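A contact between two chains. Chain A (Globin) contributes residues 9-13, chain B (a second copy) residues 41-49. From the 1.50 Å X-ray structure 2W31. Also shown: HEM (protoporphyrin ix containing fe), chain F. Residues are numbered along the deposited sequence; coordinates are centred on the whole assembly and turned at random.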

ATOM      1  N   ALA A   9     -13.980   7.245   6.786  1.00 19.55           N
ATOM      2  CA  ALA A   9     -14.309   6.560   8.028  1.00 19.45           C
ATOM      3  C   ALA A   9     -13.608   5.190   8.130  1.00 18.28           C
ATOM      4  O   ALA A   9     -13.004   4.870   9.163  1.00 19.32           O
ATOM      5  N   HIS A  10     -13.644   4.400   7.046  1.00 16.19           N
ATOM      6  CA  HIS A  10     -13.026   3.077   7.089  1.00 14.91           C
ATOM      7  C   HIS A  10     -11.522   3.142   7.351  1.00 13.67           C
ATOM      8  O   HIS A  10     -10.958   2.280   8.062  1.00 15.28           O
ATOM      9  N   TYR A  11     -10.856   4.134   6.751  1.00 14.11           N
ATOM     10  CA  TYR A  11      -9.415   4.327   6.949  1.00 13.10           C
ATOM     11  C   TYR A  11      -9.071   5.193   8.161  1.00 14.63           C
ATOM     12  O   TYR A  11      -7.906   5.439   8.418  1.00 15.26           O
ATOM     13  N   ARG A  12     -10.101   5.639   8.894  1.00 14.31           N
ATOM     14  CA  ARG A  12      -9.935   6.606   9.981  1.00 16.02           C
ATOM     15  C   ARG A  12      -9.114   7.832   9.534  1.00 15.80           C
ATOM     16  O   ARG A  12      -8.201   8.299  10.209  1.00 16.37           O
ATOM     17  N   PHE A  13      -9.463   8.342   8.364  1.00 15.41           N
ATOM     18  CA  PHE A  13      -8.844   9.557   7.817  1.00 16.21           C
ATOM     19  C   PHE A  13      -9.701  10.722   8.291  1.00 17.47           C
ATOM     20  O   PHE A  13     -10.893  10.791   7.975  1.00 19.24           O
TER
ATOM     21  N   ASP B  41     -10.244  -6.471  16.143  1.00 15.61           N
ATOM     22  CA  ASP B  41     -11.112  -5.400  16.676  1.00 15.60           C
ATOM     23  C   ASP B  41     -11.448  -4.338  15.633  1.00 15.66           C
ATOM     24  O   ASP B  41     -12.581  -3.786  15.624  1.00 16.31           O
ATOM     25  N   TYR B  42     -10.503  -4.055  14.735  1.00 14.59           N
ATOM     26  CA  TYR B  42     -10.765  -3.059  13.662  1.00 13.87           C
ATOM     27  C   TYR B  42     -11.877  -3.625  12.759  1.00 14.98           C
ATOM     28  O   TYR B  42     -12.818  -2.912  12.403  1.00 15.98           O
ATOM     29  N   LEU B  43     -11.813  -4.918  12.413  1.00 13.81           N
ATOM     30  CA  LEU B  43     -12.865  -5.507  11.582  1.00 15.13           C
ATOM     31  C   LEU B  43     -14.221  -5.569  12.297  1.00 15.42           C
ATOM     32  O   LEU B  43     -15.262  -5.391  11.674  1.00 15.43           O
ATOM     33  N   LEU B  44     -14.225  -5.842  13.606  1.00 15.16           N
ATOM     34  CA  LEU B  44     -15.472  -5.790  14.374  1.00 16.23           C
ATOM     35  C   LEU B  44     -16.100  -4.387  14.404  1.00 17.26           C
ATOM     36  O   LEU B  44     -17.328  -4.262  14.602  1.00 19.29           O
ATOM     37  N   GLY B  45     -15.276  -3.358  14.205  1.00 17.00           N
ATOM     38  CA  GLY B  45     -15.679  -1.959  14.292  1.00 18.20           C
ATOM     39  C   GLY B  45     -16.245  -1.315  13.043  1.00 18.87           C
ATOM     40  O   GLY B  45     -16.678  -0.150  13.077  1.00 20.89           O
ATOM     41  N   ILE B  46     -16.254  -2.058  11.936  1.00 17.57           N
ATOM     42  CA  ILE B  46     -16.965  -1.674  10.731  1.00 17.19           C
ATOM     43  C   ILE B  46     -18.093  -2.681  10.471  1.00 17.34           C
ATOM     44  O   ILE B  46     -17.835  -3.879  10.326  1.00 16.72           O
ATOM     45  N   PRO B  47     -19.372  -2.217  10.430  1.00 18.47           N
ATOM     46  CA  PRO B  47     -20.476  -3.187  10.320  1.00 17.79           C
ATOM     47  C   PRO B  47     -20.361  -4.134   9.136  1.00 16.56           C
ATOM     48  O   PRO B  47     -20.589  -5.334   9.304  1.00 16.62           O
ATOM     49  N   GLU B  48     -19.897  -3.632   7.981  1.00 15.44           N
ATOM     50  CA  GLU B  48     -19.776  -4.467   6.770  1.00 14.81           C
ATOM     51  C   GLU B  48     -18.796  -5.632   6.947  1.00 14.69           C
ATOM     52  O   GLU B  48     -19.028  -6.726   6.415  1.00 16.13           O
ATOM     53  N   THR B  49     -17.696  -5.413   7.667  1.00 13.87           N
ATOM     54  CA  THR B  49     -16.736  -6.509   7.875  1.00 13.97           C
ATOM     55  C   THR B  49     -17.171  -7.366   9.069  1.00 13.91           C
ATOM     56  O   THR B  49     -16.968  -8.586   9.069  1.00 13.65           O
TER

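Chain B meets the last turn of a chain A helix with the end of one helix, a short turn and the start of the next. B:Asp41, exposed, opens the stretch and lies outside the contact; its carboxylate leads away from chain A. B:Tyr42 is the main contributor. Its CA-to-CB bond points sideways, but chi1 in the t well (-160°) with chi2 of 104° brings the end of the ring nearer to chain A. There its OH donates a short hydrogen bond to A:His10 O (B:Tyr42 OH to A:His10 O, 2.6 Å). Near the C-terminal end of a helix, carbonyls can lack the amide partners that a further turn would supply, and a long side chain tipped with a hydroxyl can reach such an acceptor.

The same ring meets A:Arg12, whose CB points toward chain B. With chi1 m, chi2 and chi3 t and chi4 near 175°, this side chain is extended beyond its CB, and B:Tyr42 CE1 lies over one face of the guanidinium, 3.5 Å from A:Arg12 NE. Contact over that face leaves the in-plane N-H groups free for polar partners: A:Arg12 NH2 donates to water 2 (2.9 Å from NH2 to the water O), which in turn donates to B:Tyr42 O (2.9 Å from the water O). A:Arg12 has positive phi and follows the helix in a Schellman motif.

B:Leu43 faces elsewhere: with chi1 m and chi2 t, its CD2 packs 3.6 Å from HEM CMC, an apolar side chain against the porphyrin's methyl. At B:Gly45 no side chain enters the contact, although there is room for a CB.

B:Ile46, at the N-cap position of the next helix, points toward chain A in the m, t rotamer. Its branched aliphatic side chain fills the space beside the A:His10 imidazole, with CG2 3.8 Å from A:His10 NE2. A:His10 starts sideways, but chi1 m (-66°) and chi2 of 164° carry its ring nearer to chain B.

B:Pro47 suits the first turn of a helix, where its missing N-H costs no hydrogen bond; it does not touch chain A. B:Glu48 points toward chain A, with chi1 m and chi2 p. Its OE1 stays 4.2 Å from A:His10 NE2, and water 1 spans the gap, donating to B:Glu48 OE1 (2.7 Å from the water O) and hydrogen-bonded to A:His10 NE2 (2.9 Å from the water O). B:Thr49, chi1 p, lies beyond chain A's reach; its backbone O approaches HEM CBC at 3.6 Å.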

ATOM      1  CB  ALA A   9     -15.830   6.396   8.211  1.00 20.84           C
ATOM      2  CB  HIS A  10     -13.313   2.308   5.803  1.00 14.26           C
ATOM      3  CG  HIS A  10     -14.764   1.980   5.619  1.00 15.79           C
ATOM      4  ND1 HIS A  10     -15.292   1.588   4.411  1.00 16.79           N
ATOM      5  CD2 HIS A  10     -15.808   2.035   6.485  1.00 16.08           C
ATOM      6  CE1 HIS A  10     -16.592   1.389   4.542  1.00 17.29           C
ATOM      7  NE2 HIS A  10     -16.929   1.652   5.793  1.00 16.89           N
ATOM      8  CB  TYR A  11      -8.807   4.990   5.683  1.00 11.75           C
ATOM      9  CG  TYR A  11      -8.646   4.039   4.510  1.00 10.76           C
ATOM     10  CD1 TYR A  11      -7.516   3.215   4.420  1.00 10.96           C
ATOM     11  CD2 TYR A  11      -9.597   3.948   3.512  1.00 10.18           C
ATOM     12  CE1 TYR A  11      -7.333   2.326   3.351  1.00 10.55           C
ATOM     13  CE2 TYR A  11      -9.433   3.073   2.440  1.00 10.56           C
ATOM     14  CZ  TYR A  11      -8.321   2.237   2.383  1.00  9.01           C
ATOM     15  OH  TYR A  11      -8.154   1.383   1.288  1.00 12.00           O
ATOM     16  CB  ARG A  12      -9.336   5.939  11.225  1.00 16.63           C
ATOM     17  CG  ARG A  12     -10.278   4.867  11.778  1.00 19.41           C
ATOM     18  CD  ARG A  12      -9.758   4.218  13.056  1.00 21.87           C
ATOM     19  NE  ARG A  12     -10.577   3.059  13.402  1.00 23.54           N
ATOM     20  CZ  ARG A  12     -10.295   2.246  14.409  1.00 23.42           C
ATOM     21  NH1 ARG A  12      -9.213   2.474  15.156  1.00 24.55           N
ATOM     22  NH2 ARG A  12     -11.092   1.208  14.653  1.00 22.58           N
ATOM     23  CB  PHE A  13      -8.842   9.464   6.298  1.00 16.15           C
ATOM     24  CG  PHE A  13      -8.150  10.649   5.610  1.00 14.71           C
ATOM     25  CD1 PHE A  13      -6.846  10.540   5.148  1.00 15.57           C
ATOM     26  CD2 PHE A  13      -8.827  11.873   5.424  1.00 18.41           C
ATOM     27  CE1 PHE A  13      -6.208  11.611   4.499  1.00 14.67           C
ATOM     28  CE2 PHE A  13      -8.174  12.959   4.766  1.00 17.22           C
ATOM     29  CZ  PHE A  13      -6.868  12.817   4.309  1.00 14.45           C
TER
ATOM     30  CB  ASP B  41     -10.432  -4.720  17.871  1.00 16.69           C
ATOM     31  CG  ASP B  41     -10.435  -5.592  19.126  1.00 21.01           C
ATOM     32  OD1 ASP B  41     -11.112  -6.637  19.115  1.00 22.36           O
ATOM     33  OD2 ASP B  41      -9.753  -5.190  20.120  1.00 24.72           O
ATOM     34  CB  TYR B  42      -9.492  -2.800  12.850  1.00 14.70           C
ATOM     35  CG  TYR B  42      -9.452  -1.503  12.046  1.00 14.71           C
ATOM     36  CD1 TYR B  42      -8.690  -0.417  12.488  1.00 15.86           C
ATOM     37  CD2 TYR B  42     -10.100  -1.378  10.820  1.00 14.81           C
ATOM     38  CE1 TYR B  42      -8.579   0.755  11.761  1.00 16.35           C
ATOM     39  CE2 TYR B  42      -9.990  -0.186  10.070  1.00 14.63           C
ATOM     40  CZ  TYR B  42      -9.237   0.869  10.551  1.00 15.23           C
ATOM     41  OH  TYR B  42      -9.066   2.037   9.797  1.00 16.92           O
ATOM     42  CB  LEU B  43     -12.461  -6.919  11.150  1.00 16.47           C
ATOM     43  CG  LEU B  43     -11.151  -7.040  10.359  1.00 18.42           C
ATOM     44  CD1 LEU B  43     -10.847  -8.482   9.972  1.00 20.83           C
ATOM     45  CD2 LEU B  43     -11.190  -6.120   9.130  1.00 20.12           C
ATOM     46  CB  LEU B  44     -15.213  -6.276  15.802  1.00 16.37           C
ATOM     47  CG  LEU B  44     -15.019  -7.794  15.936  1.00 17.94           C
ATOM     48  CD1 LEU B  44     -14.580  -8.169  17.378  1.00 19.92           C
ATOM     49  CD2 LEU B  44     -16.284  -8.560  15.537  1.00 17.79           C
ATOM     50  CB  ILE B  46     -16.007  -1.660   9.470  1.00 16.27           C
ATOM     51  CG1 ILE B  46     -14.765  -0.735   9.671  1.00 16.44           C
ATOM     52  CG2 ILE B  46     -16.797  -1.269   8.213  1.00 17.35           C
ATOM     53  CD1 ILE B  46     -13.652  -0.863   8.580  1.00 16.77           C
ATOM     54  CB  PRO B  47     -21.741  -2.285  10.239  1.00 18.91           C
ATOM     55  CG  PRO B  47     -21.311  -1.021  10.885  1.00 20.81           C
ATOM     56  CD  PRO B  47     -19.858  -0.835  10.584  1.00 20.07           C
ATOM     57  CB  GLU B  48     -19.369  -3.608   5.555  1.00 16.27           C
ATOM     58  CG  GLU B  48     -20.480  -2.671   5.108  1.00 17.52           C
ATOM     59  CD  GLU B  48     -20.606  -1.358   5.879  1.00 22.14           C
ATOM     60  OE1 GLU B  48     -19.925  -1.115   6.880  1.00 20.79           O
ATOM     61  OE2 GLU B  48     -21.402  -0.486   5.403  1.00 28.28           O
ATOM     62  CB  THR B  49     -15.297  -5.989   8.041  1.00 13.05           C
ATOM     63  OG1 THR B  49     -15.266  -4.912   8.984  1.00 12.83           O
ATOM     64  CG2 THR B  49     -14.744  -5.487   6.721  1.00 15.39           C
TER
HETATM   65  CHA HEM F 200      -9.363 -16.082   5.489  1.00 13.07           C
HETATM   66  CHB HEM F 200      -5.460 -13.156   5.357  1.00  9.85           C
HETATM   67  CHC HEM F 200      -8.452  -9.328   5.221  1.00  9.59           C
HETATM   68  CHD HEM F 200     -12.115 -12.160   6.663  1.00 12.39           C
HETATM   69  C1A HEM F 200      -8.069 -15.620   5.414  1.00 11.72           C
HETATM   70  C2A HEM F 200      -6.879 -16.452   5.318  1.00 11.08           C
HETATM   71  C3A HEM F 200      -5.775 -15.656   5.309  1.00 11.55           C
HETATM   72  C4A HEM F 200      -6.252 -14.291   5.402  1.00  9.90           C
HETATM   73  CMA HEM F 200      -4.276 -16.058   5.245  1.00 12.32           C
HETATM   74  CAA HEM F 200      -6.945 -17.988   5.183  1.00 13.31           C
HETATM   75  CBA HEM F 200      -7.006 -18.307   3.675  1.00 16.50           C
HETATM   76  CGA HEM F 200      -6.835 -19.798   3.407  0.50 17.79           C
HETATM   77  O1A HEM F 200      -5.692 -20.332   3.526  0.50 20.12           O
HETATM   78  O2A HEM F 200      -7.849 -20.465   3.061  0.50 16.81           O
HETATM   79  C1B HEM F 200      -5.956 -11.879   5.197  1.00  8.57           C
HETATM   80  C2B HEM F 200      -5.163 -10.715   4.794  1.00  8.24           C
HETATM   81  C3B HEM F 200      -6.009  -9.644   4.787  1.00  9.73           C
HETATM   82  C4B HEM F 200      -7.332 -10.108   5.120  1.00  9.64           C
HETATM   83  CMB HEM F 200      -3.672 -10.758   4.483  1.00 10.55           C
HETATM   84  CAB HEM F 200      -5.671  -8.199   4.444  1.00 10.04           C
HETATM   85  CBB HEM F 200      -4.539  -7.636   4.873  1.00 11.54           C
HETATM   86  C1C HEM F 200      -9.667  -9.760   5.719  1.00  8.90           C
HETATM   87  C2C HEM F 200     -10.801  -8.894   5.985  1.00  9.68           C
HETATM   88  C3C HEM F 200     -11.798  -9.672   6.410  1.00  9.07           C
HETATM   89  C4C HEM F 200     -11.351 -11.066   6.365  1.00 10.16           C
HETATM   90  CMC HEM F 200     -10.844  -7.371   5.795  1.00 12.39           C
HETATM   91  CAC HEM F 200     -13.166  -9.157   6.832  1.00 10.54           C
HETATM   92  CBC HEM F 200     -13.762  -9.685   7.918  1.00 13.79           C
HETATM   93  C1D HEM F 200     -11.732 -13.436   6.317  1.00 10.07           C
HETATM   94  C2D HEM F 200     -12.651 -14.553   6.319  1.00 12.39           C
HETATM   95  C3D HEM F 200     -11.816 -15.745   5.949  1.00 13.66           C
HETATM   96  C4D HEM F 200     -10.448 -15.277   5.794  1.00 10.86           C
HETATM   97  CMD HEM F 200     -14.172 -14.535   6.603  1.00 14.22           C
HETATM   98  CAD HEM F 200     -12.351 -17.188   5.824  1.00 19.12           C
HETATM   99  CBD HEM F 200     -12.907 -17.397   4.440  1.00 25.69           C
HETATM  100  CGD HEM F 200     -13.359 -18.843   4.408  1.00 30.78           C
HETATM  101  O1D HEM F 200     -14.487 -19.145   4.883  1.00 34.03           O
HETATM  102  O2D HEM F 200     -12.592 -19.693   3.915  1.00 32.22           O
HETATM  103  NA  HEM F 200      -7.645 -14.302   5.488  1.00  9.15           N
HETATM  104  NB  HEM F 200      -7.275 -11.465   5.360  1.00  8.93           N
HETATM  105  NC  HEM F 200     -10.031 -11.081   5.971  1.00  8.86           N
HETATM  106  ND  HEM F 200     -10.430 -13.915   6.012  1.00 10.37           N
HETATM  107 FE   HEM F 200      -8.842 -12.673   5.740  1.00 10.09          FE
HETATM  108  O   HOH W   1     -19.298   1.478   7.475  1.00 25.06           O
HETATM  109  O   HOH W   2     -13.006  -0.013  12.823  1.00 22.61           O